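Local coordinates for protein extracellular ligand-binding receptor (Desulfohalobium retbaense DSM 5692, PDB 5ERE) that binds 2-oxo-4-methylpentanoic acid (ketoleucine) in its periplasmic-binding-protein part and cytosine in its tandem PAS sensor part, and probably acts in signalling, at residues 23-28 against 36-41. Numbering follows the deposited sequence.
Sequences RAVELA and FEIVFK
Phe-40 reaches from the strand to the helix and meets Val-25 and Glu-26. Its CB points toward the helix. With CG anti to its own carbonyl carbon (chi1 -70°), the ring extends out to the helix. Ile-38 belongs to the same strand, and its CG2 sits over one face, nearer the margin than the centre, 3.5 Å above the ring plane. At the far end, Phe-40 CE2 lies 4.0 Å from Glu-26 CD. The ring tip, Phe-40 CZ, is 3.9 Å from Val-25 CG1, which approaches obliquely. Glu-26 CG sits at the ring edge, near its plane, and its carboxylate is turned 73° from the ring. Val-25 also touches the strand two residues earlier: its CG1 lies 3.8 Å from Ile-38 CG1. No hydrogen bond crosses the contact, so apolar packing joins the two elements. The axes of helix 23-28 and strand 37-41 run nearly antiparallel, at 164°. They belong to the beta-alpha-beta unit of strand 3-8, helix 15-32 and strand 37-42. Such helix-on-parallel-sheet units build the lobes of periplasmic binding proteins. Strand 37-42 is an outermost strand of the parallel sheet and pairs with strand 3-8. Helix 254-271 packs beside helix 15-32, where Cys-263 touches Val-25.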
ATOM      1  N   ARG A  23      24.278   0.621 -18.093  1.00 32.36           N
ATOM      2  CA  ARG A  23      24.354   2.039 -18.404  1.00 32.57           C
ATOM      3  C   ARG A  23      24.261   2.946 -17.187  1.00 40.82           C
ATOM      4  O   ARG A  23      25.066   3.903 -17.031  1.00 36.91           O
ATOM      5  CB  ARG A  23      23.228   2.368 -19.382  1.00 36.40           C
ATOM      6  CG  ARG A  23      23.508   1.829 -20.738  1.00 29.30           C
ATOM      7  CD  ARG A  23      22.316   2.054 -21.678  1.00 32.02           C
ATOM      8  NE  ARG A  23      22.654   1.675 -23.037  1.00 33.67           N
ATOM      9  CZ  ARG A  23      21.779   1.661 -24.041  1.00 38.08           C
ATOM     10  NH1 ARG A  23      20.516   1.977 -23.833  1.00 37.02           N
ATOM     11  NH2 ARG A  23      22.171   1.322 -25.249  1.00 38.75           N
ATOM     12  N   ALA A  24      23.294   2.668 -16.303  1.00 29.63           N
ATOM     13  CA  ALA A  24      23.089   3.561 -15.183  1.00 33.62           C
ATOM     14  C   ALA A  24      24.271   3.488 -14.189  1.00 34.98           C
ATOM     15  O   ALA A  24      24.683   4.498 -13.632  1.00 39.24           O
ATOM     16  CB  ALA A  24      21.826   3.266 -14.520  1.00 29.29           C
ATOM     17  N   VAL A  25      24.827   2.292 -14.026  1.00 34.15           N
ATOM     18  CA  VAL A  25      25.949   2.048 -13.141  1.00 34.72           C
ATOM     19  C   VAL A  25      27.193   2.762 -13.625  1.00 40.99           C
ATOM     20  O   VAL A  25      27.929   3.333 -12.823  1.00 38.27           O
ATOM     21  CB  VAL A  25      26.220   0.561 -13.023  1.00 42.84           C
ATOM     22  CG1 VAL A  25      27.586   0.282 -12.451  1.00 42.85           C
ATOM     23  CG2 VAL A  25      25.160  -0.043 -12.144  1.00 39.61           C
ATOM     24  N   GLU A  26      27.422   2.720 -14.929  1.00 37.80           N
ATOM     25  CA  GLU A  26      28.606   3.325 -15.492  1.00 40.24           C
ATOM     26  C   GLU A  26      28.477   4.824 -15.460  1.00 45.91           C
ATOM     27  O   GLU A  26      29.452   5.499 -15.156  1.00 42.26           O
ATOM     28  CB  GLU A  26      28.879   2.839 -16.900  1.00 44.81           C
ATOM     29  CG  GLU A  26      29.157   1.337 -16.905  1.00 60.07           C
ATOM     30  CD  GLU A  26      30.236   0.923 -17.860  1.00 58.94           C
ATOM     31  OE1 GLU A  26      31.420   0.986 -17.457  1.00 55.78           O
ATOM     32  OE2 GLU A  26      29.890   0.523 -18.995  1.00 61.08           O
ATOM     33  N   LEU A  27      27.281   5.343 -15.718  1.00 42.16           N
ATOM     34  CA  LEU A  27      27.062   6.788 -15.638  1.00 44.09           C
ATOM     35  C   LEU A  27      27.289   7.328 -14.200  1.00 48.50           C
ATOM     36  O   LEU A  27      27.936   8.369 -13.983  1.00 48.91           O
ATOM     37  CB  LEU A  27      25.658   7.102 -16.133  1.00 37.70           C
ATOM     38  CG  LEU A  27      25.279   8.570 -16.252  1.00 46.18           C
ATOM     39  CD1 LEU A  27      26.095   9.228 -17.334  1.00 56.43           C
ATOM     40  CD2 LEU A  27      23.831   8.641 -16.607  1.00 52.35           C
ATOM     41  N   ALA A  28      26.776   6.580 -13.229  1.00 37.51           N
ATOM     42  CA  ALA A  28      26.862   6.891 -11.814  1.00 44.24           C
ATOM     43  C   ALA A  28      28.315   6.907 -11.309  1.00 46.23           C
ATOM     44  O   ALA A  28      28.700   7.755 -10.488  1.00 47.90           O
ATOM     45  CB  ALA A  28      26.052   5.889 -11.034  1.00 36.88           C
ATOM     46  N   PHE A  36      34.775   2.987  -6.216  1.00 63.82           N
ATOM     47  CA  PHE A  36      35.060   1.566  -6.392  1.00 53.66           C
ATOM     48  C   PHE A  36      35.098   1.211  -7.880  1.00 55.52           C
ATOM     49  O   PHE A  36      34.623   1.981  -8.713  1.00 50.40           O
ATOM     50  CB  PHE A  36      34.026   0.717  -5.646  1.00 50.53           C
ATOM     51  CG  PHE A  36      32.595   0.952  -6.075  1.00 50.81           C
ATOM     52  CD1 PHE A  36      31.803   1.914  -5.464  1.00 53.65           C
ATOM     53  CD2 PHE A  36      32.051   0.215  -7.076  1.00 49.52           C
ATOM     54  CE1 PHE A  36      30.478   2.127  -5.867  1.00 47.07           C
ATOM     55  CE2 PHE A  36      30.709   0.416  -7.482  1.00 57.63           C
ATOM     56  CZ  PHE A  36      29.928   1.363  -6.867  1.00 54.04           C
ATOM     57  N   GLU A  37      35.713   0.075  -8.201  1.00 47.64           N
ATOM     58  CA  GLU A  37      35.736  -0.446  -9.563  1.00 53.12           C
ATOM     59  C   GLU A  37      34.588  -1.459  -9.744  1.00 48.55           C
ATOM     60  O   GLU A  37      34.275  -2.214  -8.819  1.00 41.74           O
ATOM     61  CB  GLU A  37      37.076  -1.115  -9.871  1.00 56.94           C
ATOM     62  CG  GLU A  37      38.294  -0.273  -9.541  1.00 73.75           C
ATOM     63  CD  GLU A  37      38.912   0.353 -10.766  1.00 90.51           C
ATOM     64  OE1 GLU A  37      40.005  -0.106 -11.172  1.00 90.73           O
ATOM     65  OE2 GLU A  37      38.307   1.299 -11.321  1.00 98.86           O
ATOM     66  N   ILE A  38      33.989  -1.459 -10.932  1.00 44.88           N
ATOM     67  CA  ILE A  38      32.913  -2.387 -11.286  1.00 41.35           C
ATOM     68  C   ILE A  38      33.431  -3.464 -12.204  1.00 41.61           C
ATOM     69  O   ILE A  38      34.188  -3.167 -13.119  1.00 43.38           O
ATOM     70  CB  ILE A  38      31.749  -1.677 -12.000  1.00 49.35           C
ATOM     71  CG1 ILE A  38      30.955  -0.821 -11.018  1.00 63.08           C
ATOM     72  CG2 ILE A  38      30.797  -2.674 -12.630  1.00 49.41           C
ATOM     73  CD1 ILE A  38      30.215  -1.596  -9.995  1.00 66.05           C
ATOM     74  N   VAL A  39      33.031  -4.713 -11.974  1.00 43.55           N
ATOM     75  CA  VAL A  39      33.133  -5.723 -13.022  1.00 35.59           C
ATOM     76  C   VAL A  39      31.738  -6.374 -13.215  1.00 40.92           C
ATOM     77  O   VAL A  39      31.007  -6.638 -12.265  1.00 38.81           O
ATOM     78  CB  VAL A  39      34.231  -6.771 -12.720  1.00 44.19           C
ATOM     79  CG1 VAL A  39      35.591  -6.071 -12.533  1.00 49.56           C
ATOM     80  CG2 VAL A  39      33.920  -7.588 -11.496  1.00 47.79           C
ATOM     81  N   PHE A  40      31.369  -6.546 -14.474  1.00 34.66           N
ATOM     82  CA  PHE A  40      30.054  -7.035 -14.842  1.00 36.66           C
ATOM     83  C   PHE A  40      30.167  -8.515 -15.135  1.00 37.12           C
ATOM     84  O   PHE A  40      31.166  -8.958 -15.709  1.00 38.51           O
ATOM     85  CB  PHE A  40      29.516  -6.308 -16.057  1.00 34.47           C
ATOM     86  CG  PHE A  40      29.150  -4.887 -15.797  1.00 33.61           C
ATOM     87  CD1 PHE A  40      27.965  -4.580 -15.149  1.00 32.67           C
ATOM     88  CD2 PHE A  40      29.990  -3.862 -16.208  1.00 32.79           C
ATOM     89  CE1 PHE A  40      27.624  -3.280 -14.908  1.00 32.24           C
ATOM     90  CE2 PHE A  40      29.645  -2.543 -15.996  1.00 38.53           C
ATOM     91  CZ  PHE A  40      28.466  -2.245 -15.340  1.00 38.04           C
ATOM     92  N   LYS A  41      29.172  -9.271 -14.694  1.00 42.98           N
ATOM     93  CA  LYS A  41      29.061 -10.675 -15.071  1.00 34.53           C
ATOM     94  C   LYS A  41      27.651 -10.945 -15.620  1.00 41.37           C
ATOM     95  O   LYS A  41      26.676 -10.236 -15.300  1.00 37.31           O
ATOM     96  CB  LYS A  41      29.361 -11.599 -13.885  1.00 44.07           C
ATOM     97  CG  LYS A  41      30.776 -11.444 -13.275  1.00 45.59           C
ATOM     98  CD  LYS A  41      31.855 -11.916 -14.235  1.00 48.67           C
ATOM     99  CE  LYS A  41      33.238 -11.778 -13.606  1.00 50.98           C
ATOM    100  NZ  LYS A  41      34.306 -11.780 -14.639  1.00 55.32           N
TER